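Local coordinates for flavin adenine dinucleotide synthase (Saccharomyces cerevisiae, PDB 2WSI), which catalyses the transfer of the adenylyl group of ATP to FMN, making the coenzyme FAD and releasing diphosphate, at residues 15-20 and 202-207; 25-30 and 248-253; 40-45 and 74-79. All blocks are in the same frame, centred on the assembly; numbering follows the deposited sequence.

Interaction 1: residues 15-20 and 202-207; sequences NSYLHI and IWSFLL
Y17 carries the whole of this contact from the side of 15-20, and it meets S204 and F205 on helix 199-209. Helix 3-18 makes its last turn here. S16 lies just ahead of Y17, and its OG is hydrogen-bonded to the hydroxyl of Y208 further along helix 199-209. Y17 then sends its ring across to the other helix. CG stands anti to the backbone N (chi1 -167°), and this carries the phenol away from its own helix. CD1 of Y17 packs against CD1 of F205 at 3.8 Å. The pair is an offset edge-to-face stack: the edge of F205 is turned toward the face of Y17, with the planes at 61° and the centroids 5.5 Å apart. At the far end, Y17 OH donates a hydrogen bond of 2.7 Å to S204 OG, which lies at the ring edge, in its plane. S204 OG is also hydrogen-bonded to E250 OE2. It probably donates its own proton to that carboxylate, giving a short chain of hydrogen bonds that fixes the outer end of the tyrosine. Past the helix end, the side chain of I20 returns to the tyrosine. I20 CD1 sits 3.6 Å above the Y17 ring plane, on the face opposite F205, so the ring is held from both faces. This is the packing of an N-terminal helix on the nucleotide-binding alpha/beta domain, away from the FAD site. Around it, I27, T30 and I34 of helix 25-45 also press on Y17, while F205 continues onto V68 and L72 of helix 64-87.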
loop_
_atom_site.group_PDB
_atom_site.type_symbol
_atom_site.label_atom_id
_atom_site.label_comp_id
_atom_site.label_asym_id
_atom_site.label_seq_id
_atom_site.Cartn_x
_atom_site.Cartn_y
_atom_site.Cartn_z
ATOM N N ASN A 15 2.021 13.880 -8.572
ATOM C CA ASN A 15 2.534 15.152 -9.091
ATOM C C ASN A 15 2.200 16.313 -8.144
ATOM O O ASN A 15 3.036 17.148 -7.825
ATOM C CB ASN A 15 1.933 15.422 -10.475
ATOM C CG ASN A 15 2.734 16.468 -11.271
ATOM O OD1 ASN A 15 3.959 16.497 -11.229
ATOM N ND2 ASN A 15 2.031 17.301 -12.014
ATOM N N SER A 16 0.960 16.343 -7.690
ATOM C CA SER A 16 0.515 17.339 -6.749
ATOM C C SER A 16 1.328 17.269 -5.440
ATOM O O SER A 16 1.741 18.303 -4.895
ATOM C CB SER A 16 -0.978 17.157 -6.497
ATOM O OG SER A 16 -1.443 18.083 -5.546
ATOM N N TYR A 17 1.587 16.061 -4.941
ATOM C CA TYR A 17 2.372 15.932 -3.721
ATOM C C TYR A 17 3.775 16.471 -3.972
ATOM O O TYR A 17 4.362 17.136 -3.103
ATOM C CB TYR A 17 2.475 14.474 -3.240
ATOM C CG TYR A 17 3.021 14.386 -1.826
ATOM C CD1 TYR A 17 2.170 14.223 -0.725
ATOM C CD2 TYR A 17 4.395 14.491 -1.594
ATOM C CE1 TYR A 17 2.700 14.140 0.583
ATOM C CE2 TYR A 17 4.916 14.433 -0.340
ATOM C CZ TYR A 17 4.085 14.280 0.748
ATOM O OH TYR A 17 4.683 14.228 1.968
ATOM N N LEU A 18 4.317 16.186 -5.153
ATOM C CA LEU A 18 5.697 16.570 -5.459
ATOM C C LEU A 18 5.787 18.087 -5.635
ATOM O O LEU A 18 6.875 18.635 -5.674
ATOM C CB LEU A 18 6.221 15.881 -6.737
ATOM C CG LEU A 18 6.531 14.379 -6.692
ATOM C CD1 LEU A 18 7.048 13.838 -8.046
ATOM C CD2 LEU A 18 7.536 14.097 -5.595
ATOM N N HIS A 19 4.648 18.755 -5.772
ATOM C CA HIS A 19 4.639 20.206 -5.899
ATOM C C HIS A 19 4.300 20.909 -4.585
ATOM O O HIS A 19 4.154 22.135 -4.554
ATOM C CB HIS A 19 3.648 20.634 -6.981
ATOM C CG HIS A 19 4.166 20.461 -8.375
ATOM N ND1 HIS A 19 4.492 21.529 -9.185
ATOM C CD2 HIS A 19 4.427 19.346 -9.100
ATOM C CE1 HIS A 19 4.925 21.081 -10.350
ATOM N NE2 HIS A 19 4.894 19.760 -10.326
ATOM N N ILE A 20 4.134 20.152 -3.502
ATOM C CA ILE A 20 3.938 20.788 -2.206
ATOM C C ILE A 20 5.168 21.624 -1.833
ATOM O O ILE A 20 6.307 21.126 -1.792
ATOM C CB ILE A 20 3.701 19.790 -1.076
ATOM C CG1 ILE A 20 2.388 19.032 -1.297
ATOM C CG2 ILE A 20 3.640 20.539 0.256
ATOM C CD1 ILE A 20 2.267 17.780 -0.420
ATOM N N ILE A 202 4.666 7.233 4.828
ATOM C CA ILE A 202 3.488 6.471 4.423
ATOM C C ILE A 202 2.223 7.284 4.767
ATOM O O ILE A 202 1.387 7.550 3.901
ATOM C CB ILE A 202 3.473 5.084 5.095
ATOM C CG1 ILE A 202 4.587 4.192 4.496
ATOM C CG2 ILE A 202 2.080 4.434 4.920
ATOM C CD1 ILE A 202 4.333 3.828 2.979
ATOM N N TRP A 203 2.102 7.731 6.017
ATOM C CA TRP A 203 0.899 8.457 6.407
ATOM C C TRP A 203 0.791 9.808 5.690
ATOM O O TRP A 203 -0.299 10.227 5.301
ATOM C CB TRP A 203 0.855 8.736 7.909
ATOM C CG TRP A 203 0.714 7.556 8.833
ATOM C CD1 TRP A 203 1.485 7.295 9.924
ATOM C CD2 TRP A 203 -0.282 6.516 8.789
ATOM N NE1 TRP A 203 1.041 6.148 10.557
ATOM C CE2 TRP A 203 -0.039 5.657 9.885
ATOM C CE3 TRP A 203 -1.353 6.233 7.945
ATOM C CZ2 TRP A 203 -0.826 4.527 10.144
ATOM C CZ3 TRP A 203 -2.137 5.088 8.210
ATOM C CH2 TRP A 203 -1.852 4.258 9.282
ATOM N N SER A 204 1.909 10.511 5.554
ATOM C CA SER A 204 1.857 11.825 4.933
ATOM C C SER A 204 1.317 11.698 3.514
ATOM O O SER A 204 0.450 12.467 3.117
ATOM C CB SER A 204 3.223 12.496 4.879
ATOM O OG SER A 204 3.121 13.680 4.119
ATOM N N PHE A 205 1.841 10.740 2.749
ATOM C CA PHE A 205 1.374 10.566 1.371
ATOM C C PHE A 205 -0.062 10.026 1.317
ATOM O O PHE A 205 -0.902 10.518 0.562
ATOM C CB PHE A 205 2.328 9.654 0.588
ATOM C CG PHE A 205 1.961 9.525 -0.863
ATOM C CD1 PHE A 205 2.196 10.568 -1.744
ATOM C CD2 PHE A 205 1.325 8.380 -1.338
ATOM C CE1 PHE A 205 1.854 10.472 -3.084
ATOM C CE2 PHE A 205 0.978 8.269 -2.676
ATOM C CZ PHE A 205 1.251 9.322 -3.558
ATOM N N LEU A 206 -0.371 9.027 2.133
ATOM C CA LEU A 206 -1.681 8.371 2.020
ATOM C C LEU A 206 -2.804 9.327 2.463
ATOM O O LEU A 206 -3.842 9.385 1.840
ATOM C CB LEU A 206 -1.680 7.055 2.803
ATOM C CG LEU A 206 -2.905 6.151 2.644
ATOM C CD1 LEU A 206 -3.135 5.862 1.151
ATOM C CD2 LEU A 206 -2.717 4.881 3.445
ATOM N N LEU A 207 -2.567 10.136 3.500
ATOM C CA LEU A 207 -3.560 11.117 3.932
ATOM C C LEU A 207 -3.690 12.238 2.918
ATOM O O LEU A 207 -4.804 12.650 2.591
ATOM C CB LEU A 207 -3.194 11.712 5.306
ATOM C CG LEU A 207 -3.392 10.751 6.469
ATOM C CD1 LEU A 207 -2.806 11.331 7.789
ATOM C CD2 LEU A 207 -4.881 10.373 6.626
#

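Interaction 2: residues 25-30 and 248-253; sequences QIIAST and EWEIIH
E250 reaches from helix 248-252 toward I27 and I26 of helix 25-45, and its carboxylate meets only methyl and methylene groups there. Its chain bends at CG: chi1 is -69° and chi2 is 94°. The bend swings the carboxylate round to face I27, which approaches from the opposite direction. E250 OE2 lies 3.0 Å from I27 CD1, a tight fit. The carboxyl carbon CD is 3.6 Å from the same methyl, and CG of E250 stands 3.9 Å from it. I27 holds CG1 beside its backbone N, and CD1 is the part that touches. I26 crosses E250 at about a right angle and brings CG2 to 4.0 Å from OE2. No hydrogen bond joins the two segments; the polar mate of OE2 is S204 on helix 199-209. Helix 248-252 is a short helix late in the chain, and helix 25-45 precedes strand 56-59 of the central sheet, so this contact ties a late element to an early helix on the outside of the alpha/beta fold. The buried, largely apolar setting would probably raise the pKa of the carboxylate, with the S204 bond acting against this. With an alanine here, S204 OG would probably lose its carboxylate acceptor and a gap would open beside I27 CD1. At the end of the short helix, H253 turns back on W249. Its ND1 donates to W249 O at 3.0 Å, with the acceptor close to the imidazole plane, while H253 N reaches the same oxygen from the opposite face of the carbonyl plane.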
loop_
_atom_site.group_PDB
_atom_site.type_symbol
_atom_site.label_atom_id
_atom_site.label_comp_id
_atom_site.label_asym_id
_atom_site.label_seq_id
_atom_site.Cartn_x
_atom_site.Cartn_y
_atom_site.Cartn_z
ATOM N N GLN A 25 10.121 18.833 7.207
ATOM C CA GLN A 25 11.047 17.737 7.002
ATOM C C GLN A 25 10.261 16.529 6.469
ATOM O O GLN A 25 10.753 15.777 5.636
ATOM C CB GLN A 25 11.780 17.399 8.304
ATOM C CG GLN A 25 12.683 18.550 8.786
ATOM C CD GLN A 25 12.994 18.492 10.283
ATOM O OE1 GLN A 25 13.847 17.717 10.726
ATOM N NE2 GLN A 25 12.310 19.331 11.065
ATOM N N ILE A 26 9.035 16.359 6.952
ATOM C CA ILE A 26 8.248 15.189 6.586
ATOM C C ILE A 26 7.898 15.262 5.109
ATOM O O ILE A 26 8.111 14.291 4.374
ATOM C CB ILE A 26 6.984 15.060 7.441
ATOM C CG1 ILE A 26 7.336 14.588 8.850
ATOM C CG2 ILE A 26 5.997 14.040 6.835
ATOM C CD1 ILE A 26 6.191 14.819 9.793
ATOM N N ILE A 27 7.398 16.412 4.664
ATOM C CA ILE A 27 7.005 16.547 3.271
ATOM C C ILE A 27 8.202 16.380 2.368
ATOM O O ILE A 27 8.119 15.669 1.364
ATOM C CB ILE A 27 6.308 17.892 2.943
ATOM C CG1 ILE A 27 5.003 18.043 3.736
ATOM C CG2 ILE A 27 5.981 17.970 1.441
ATOM C CD1 ILE A 27 4.196 16.787 3.801
ATOM N N ALA A 28 9.319 17.020 2.705
ATOM C CA ALA A 28 10.505 16.947 1.836
ATOM C C ALA A 28 11.059 15.520 1.787
ATOM O O ALA A 28 11.492 15.046 0.749
ATOM C CB ALA A 28 11.593 17.928 2.312
ATOM N N SER A 29 11.070 14.856 2.936
ATOM C CA SER A 29 11.492 13.467 3.002
ATOM C C SER A 29 10.608 12.573 2.109
ATOM O O SER A 29 11.088 11.663 1.446
ATOM C CB SER A 29 11.367 12.982 4.433
ATOM O OG SER A 29 11.557 11.602 4.488
ATOM N N THR A 30 9.315 12.835 2.135
ATOM C CA THR A 30 8.351 12.009 1.393
ATOM C C THR A 30 8.443 12.295 -0.109
ATOM O O THR A 30 8.276 11.403 -0.933
ATOM C CB THR A 30 6.941 12.246 1.920
ATOM O OG1 THR A 30 6.904 11.966 3.335
ATOM C CG2 THR A 30 5.903 11.322 1.168
ATOM N N GLU A 248 -1.551 17.222 10.037
ATOM C CA GLU A 248 -2.678 18.135 9.893
ATOM C C GLU A 248 -2.699 18.855 8.517
ATOM O O GLU A 248 -3.761 19.000 7.927
ATOM C CB GLU A 248 -2.664 19.140 11.059
ATOM C CG GLU A 248 -3.667 20.272 10.930
ATOM C CD GLU A 248 -5.093 19.836 11.214
ATOM O OE1 GLU A 248 -5.355 18.612 11.263
ATOM O OE2 GLU A 248 -5.961 20.727 11.373
ATOM N N TRP A 249 -1.549 19.316 8.017
ATOM C CA TRP A 249 -1.515 20.066 6.742
ATOM C C TRP A 249 -1.971 19.168 5.587
ATOM O O TRP A 249 -2.793 19.558 4.750
ATOM C CB TRP A 249 -0.109 20.615 6.447
ATOM C CG TRP A 249 -0.072 21.513 5.232
ATOM C CD1 TRP A 249 -0.082 22.884 5.219
ATOM C CD2 TRP A 249 -0.052 21.102 3.849
ATOM N NE1 TRP A 249 -0.063 23.346 3.921
ATOM C CE2 TRP A 249 -0.046 22.279 3.062
ATOM C CE3 TRP A 249 -0.046 19.857 3.203
ATOM C CZ2 TRP A 249 -0.022 22.246 1.659
ATOM C CZ3 TRP A 249 -0.015 19.827 1.808
ATOM C CH2 TRP A 249 -0.005 21.021 1.052
ATOM N N GLU A 250 -1.448 17.948 5.566
ATOM C CA GLU A 250 -1.779 16.997 4.508
ATOM C C GLU A 250 -3.260 16.692 4.530
ATOM O O GLU A 250 -3.887 16.572 3.483
ATOM C CB GLU A 250 -1.012 15.700 4.703
ATOM C CG GLU A 250 0.472 15.807 4.469
ATOM C CD GLU A 250 1.265 16.063 5.734
ATOM O OE1 GLU A 250 0.750 16.772 6.644
ATOM O OE2 GLU A 250 2.408 15.557 5.808
ATOM N N ILE A 251 -3.823 16.554 5.731
ATOM C CA ILE A 251 -5.235 16.252 5.870
ATOM C C ILE A 251 -6.059 17.437 5.352
ATOM O O ILE A 251 -6.952 17.267 4.534
ATOM C CB ILE A 251 -5.612 15.968 7.347
ATOM C CG1 ILE A 251 -5.125 14.576 7.797
ATOM C CG2 ILE A 251 -7.119 16.078 7.551
ATOM C CD1 ILE A 251 -5.039 14.417 9.332
ATOM N N ILE A 252 -5.746 18.643 5.825
ATOM C CA ILE A 252 -6.562 19.814 5.509
ATOM C C ILE A 252 -6.492 20.142 4.036
ATOM O O ILE A 252 -7.465 20.589 3.450
ATOM C CB ILE A 252 -6.094 21.072 6.284
ATOM C CG1 ILE A 252 -6.321 20.901 7.787
ATOM C CG2 ILE A 252 -6.815 22.311 5.765
ATOM C CD1 ILE A 252 -7.723 20.468 8.150
ATOM N N HIS A 253 -5.332 19.927 3.437
ATOM C CA HIS A 253 -5.114 20.332 2.056
ATOM C C HIS A 253 -5.073 19.140 1.110
ATOM O O HIS A 253 -4.509 19.247 0.025
ATOM C CB HIS A 253 -3.800 21.094 1.944
ATOM C CG HIS A 253 -3.768 22.351 2.749
ATOM N ND1 HIS A 253 -3.269 22.398 4.034
ATOM C CD2 HIS A 253 -4.174 23.608 2.452
ATOM C CE1 HIS A 253 -3.370 23.633 4.495
ATOM N NE2 HIS A 253 -3.909 24.388 3.553
#

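Interaction 3: residues 40-45 and 74-79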
loop_
_atom_site.group_PDB
_atom_site.type_symbol
_atom_site.label_atom_id
_atom_site.label_comp_id
_atom_site.label_asym_id
_atom_site.label_seq_id
_atom_site.Cartn_x
_atom_site.Cartn_y
_atom_site.Cartn_z
ATOM N N TYR A 40 13.039 3.676 -9.486
ATOM C CA TYR A 40 13.108 2.216 -9.578
ATOM C C TYR A 40 12.132 1.666 -10.636
ATOM O O TYR A 40 12.489 0.843 -11.459
ATOM C CB TYR A 40 12.741 1.560 -8.260
ATOM C CG TYR A 40 13.702 1.761 -7.096
ATOM C CD1 TYR A 40 15.081 1.720 -7.284
ATOM C CD2 TYR A 40 13.216 1.922 -5.794
ATOM C CE1 TYR A 40 15.968 1.879 -6.225
ATOM C CE2 TYR A 40 14.106 2.057 -4.699
ATOM C CZ TYR A 40 15.475 2.035 -4.941
ATOM O OH TYR A 40 16.360 2.175 -3.903
ATOM N N LEU A 41 10.883 2.113 -10.571
ATOM C CA LEU A 41 9.846 1.593 -11.458
ATOM C C LEU A 41 10.099 1.948 -12.915
ATOM O O LEU A 41 10.085 1.066 -13.774
ATOM C CB LEU A 41 8.474 2.124 -11.018
ATOM C CG LEU A 41 8.031 1.488 -9.688
ATOM C CD1 LEU A 41 6.804 2.218 -9.080
ATOM C CD2 LEU A 41 7.710 -0.011 -9.921
ATOM N N LEU A 42 10.314 3.235 -13.192
ATOM C CA LEU A 42 10.440 3.714 -14.570
ATOM C C LEU A 42 11.787 3.353 -15.205
ATOM O O LEU A 42 11.836 2.990 -16.390
ATOM C CB LEU A 42 10.230 5.226 -14.617
ATOM C CG LEU A 42 8.818 5.693 -14.234
ATOM C CD1 LEU A 42 8.786 7.206 -14.087
ATOM C CD2 LEU A 42 7.768 5.221 -15.257
ATOM N N SER A 43 12.866 3.428 -14.417
ATOM C CA SER A 43 14.221 3.241 -14.923
ATOM C C SER A 43 14.754 1.832 -14.817
ATOM O O SER A 43 15.661 1.497 -15.561
ATOM C CB SER A 43 15.231 4.103 -14.129
ATOM O OG SER A 43 15.152 5.462 -14.507
ATOM N N GLU A 44 14.278 1.041 -13.855
ATOM C CA GLU A 44 14.838 -0.299 -13.635
ATOM C C GLU A 44 13.844 -1.431 -13.801
ATOM O O GLU A 44 14.233 -2.548 -14.097
ATOM C CB GLU A 44 15.459 -0.408 -12.245
ATOM C CG GLU A 44 16.778 0.324 -12.105
ATOM C CD GLU A 44 17.280 0.287 -10.666
ATOM O OE1 GLU A 44 17.467 -0.829 -10.142
ATOM O OE2 GLU A 44 17.474 1.369 -10.068
ATOM N N ILE A 45 12.561 -1.161 -13.604
ATOM C CA ILE A 45 11.598 -2.248 -13.626
ATOM C C ILE A 45 10.796 -2.336 -14.920
ATOM O O ILE A 45 10.761 -3.390 -15.567
ATOM C CB ILE A 45 10.689 -2.132 -12.389
ATOM C CG1 ILE A 45 11.580 -2.343 -11.144
ATOM C CG2 ILE A 45 9.598 -3.151 -12.443
ATOM C CD1 ILE A 45 10.883 -2.033 -9.820
ATOM N N LEU A 74 0.588 3.065 -10.149
ATOM C CA LEU A 74 -0.368 3.562 -11.145
ATOM C C LEU A 74 0.101 4.884 -11.711
ATOM O O LEU A 74 -0.016 5.127 -12.905
ATOM C CB LEU A 74 -1.774 3.722 -10.524
ATOM C CG LEU A 74 -2.447 2.354 -10.279
ATOM C CD1 LEU A 74 -3.634 2.481 -9.356
ATOM C CD2 LEU A 74 -2.822 1.712 -11.620
ATOM N N SER A 75 0.637 5.741 -10.854
ATOM C CA SER A 75 1.237 6.971 -11.350
ATOM C C SER A 75 2.333 6.699 -12.383
ATOM O O SER A 75 2.383 7.340 -13.448
ATOM C CB SER A 75 1.804 7.785 -10.186
ATOM O OG SER A 75 2.420 8.953 -10.686
ATOM N N CYS A 76 3.204 5.745 -12.088
ATOM C CA CYS A 76 4.267 5.368 -13.036
ATOM C C CYS A 76 3.728 4.667 -14.273
ATOM O O CYS A 76 4.317 4.750 -15.373
ATOM C CB CYS A 76 5.288 4.472 -12.346
ATOM S SG CYS A 76 6.240 5.393 -11.114
ATOM N N LEU A 77 2.609 3.972 -14.115
ATOM C CA LEU A 77 1.992 3.310 -15.277
ATOM C C LEU A 77 1.522 4.375 -16.293
ATOM O O LEU A 77 1.667 4.227 -17.527
ATOM C CB LEU A 77 0.828 2.422 -14.801
ATOM C CG LEU A 77 0.131 1.639 -15.899
ATOM C CD1 LEU A 77 1.137 0.748 -16.582
ATOM C CD2 LEU A 77 -1.059 0.814 -15.338
ATOM N N TRP A 78 0.958 5.456 -15.776
ATOM C CA TRP A 78 0.529 6.563 -16.631
ATOM C C TRP A 78 1.748 7.090 -17.415
ATOM O O TRP A 78 1.739 7.178 -18.656
ATOM C CB TRP A 78 -0.052 7.672 -15.778
ATOM C CG TRP A 78 -0.604 8.835 -16.560
ATOM C CD1 TRP A 78 -0.156 10.146 -16.537
ATOM C CD2 TRP A 78 -1.735 8.816 -17.442
ATOM N NE1 TRP A 78 -0.941 10.930 -17.366
ATOM C CE2 TRP A 78 -1.916 10.137 -17.930
ATOM C CE3 TRP A 78 -2.598 7.804 -17.893
ATOM C CZ2 TRP A 78 -2.925 10.465 -18.847
ATOM C CZ3 TRP A 78 -3.599 8.133 -18.798
ATOM C CH2 TRP A 78 -3.755 9.452 -19.266
ATOM N N GLU A 79 2.802 7.426 -16.686
ATOM C CA GLU A 79 4.026 7.936 -17.336
ATOM C C GLU A 79 4.628 6.929 -18.339
ATOM O O GLU A 79 5.102 7.298 -19.408
ATOM C CB GLU A 79 5.058 8.345 -16.260
ATOM C CG GLU A 79 6.325 8.980 -16.831
ATOM C CD GLU A 79 7.134 9.740 -15.783
ATOM O OE1 GLU A 79 6.538 10.246 -14.809
ATOM O OE2 GLU A 79 8.369 9.817 -15.941
#
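L42 and L41 of helix 25-45 pack on C76 and E79 of helix 64-87. The second helix follows strand 56-59, the first strand, in chain order, of the mixed, mostly parallel sheet of this PAPS reductase-like, HUP-clan domain. The two helices cross at -57°, with their segment axes 9.9 Å apart at the closest point. L42 can be followed outward. Its CB heads toward the other helix. CG is set beside the backbone N (chi1 -65°) and comes to 4.1 Å from C76 SG. There the side chain forks. CD2 takes the branch toward the backbone, 3.5 Å from C76 O, and also packs on C76 CB. CD1 takes the other branch toward E79 OE2. L42 thus straddles the turn from C76 to E79, with one methyl for each residue. E79 keeps CG anti to its backbone N (chi1 -176°) and runs extended beyond it, which brings the carboxylate to L42 CD1; the two side chains cross at about a right angle. The polar partner of the carboxylate is R38, one turn earlier on helix 25-45: OE1 makes a salt bridge with it. L41 fills the deeper part of the contact. Its CD1 lies 3.8 Å from C76 SG, and its CB is 4.0 Å from the same sulfur, so the thiol sits against both ends of the side chain. C76 also rests on F46, just past the end of helix 25-45. That end is widened into a pi-type turn, where I45 N makes a weak bond to Y40 O. The closest approach across the segments is that of L42 CD1 to E79 OE2, at 3.2 Å.

Overall arrangement
Along the chain the segments come in the order 15-20, 25-30, 40-45, 74-79, 202-207 and 248-253. Interactions 1 and 2 interleave, and interaction 3 falls within the span of both. The centres of interactions 1 and 2 are about 7 Å apart, and the two touch directly, so they form one continuous packed region. Interaction 3 is separate, about 17 Å from interaction 1 and about 23 Å from interaction 2, centre to centre. Interactions 2 and 3 use opposite ends of helix 25-45. This helix therefore links a late short helix to helix 64-87. Together the contacts join the N-terminal helices to the alpha/beta domain that holds FAD.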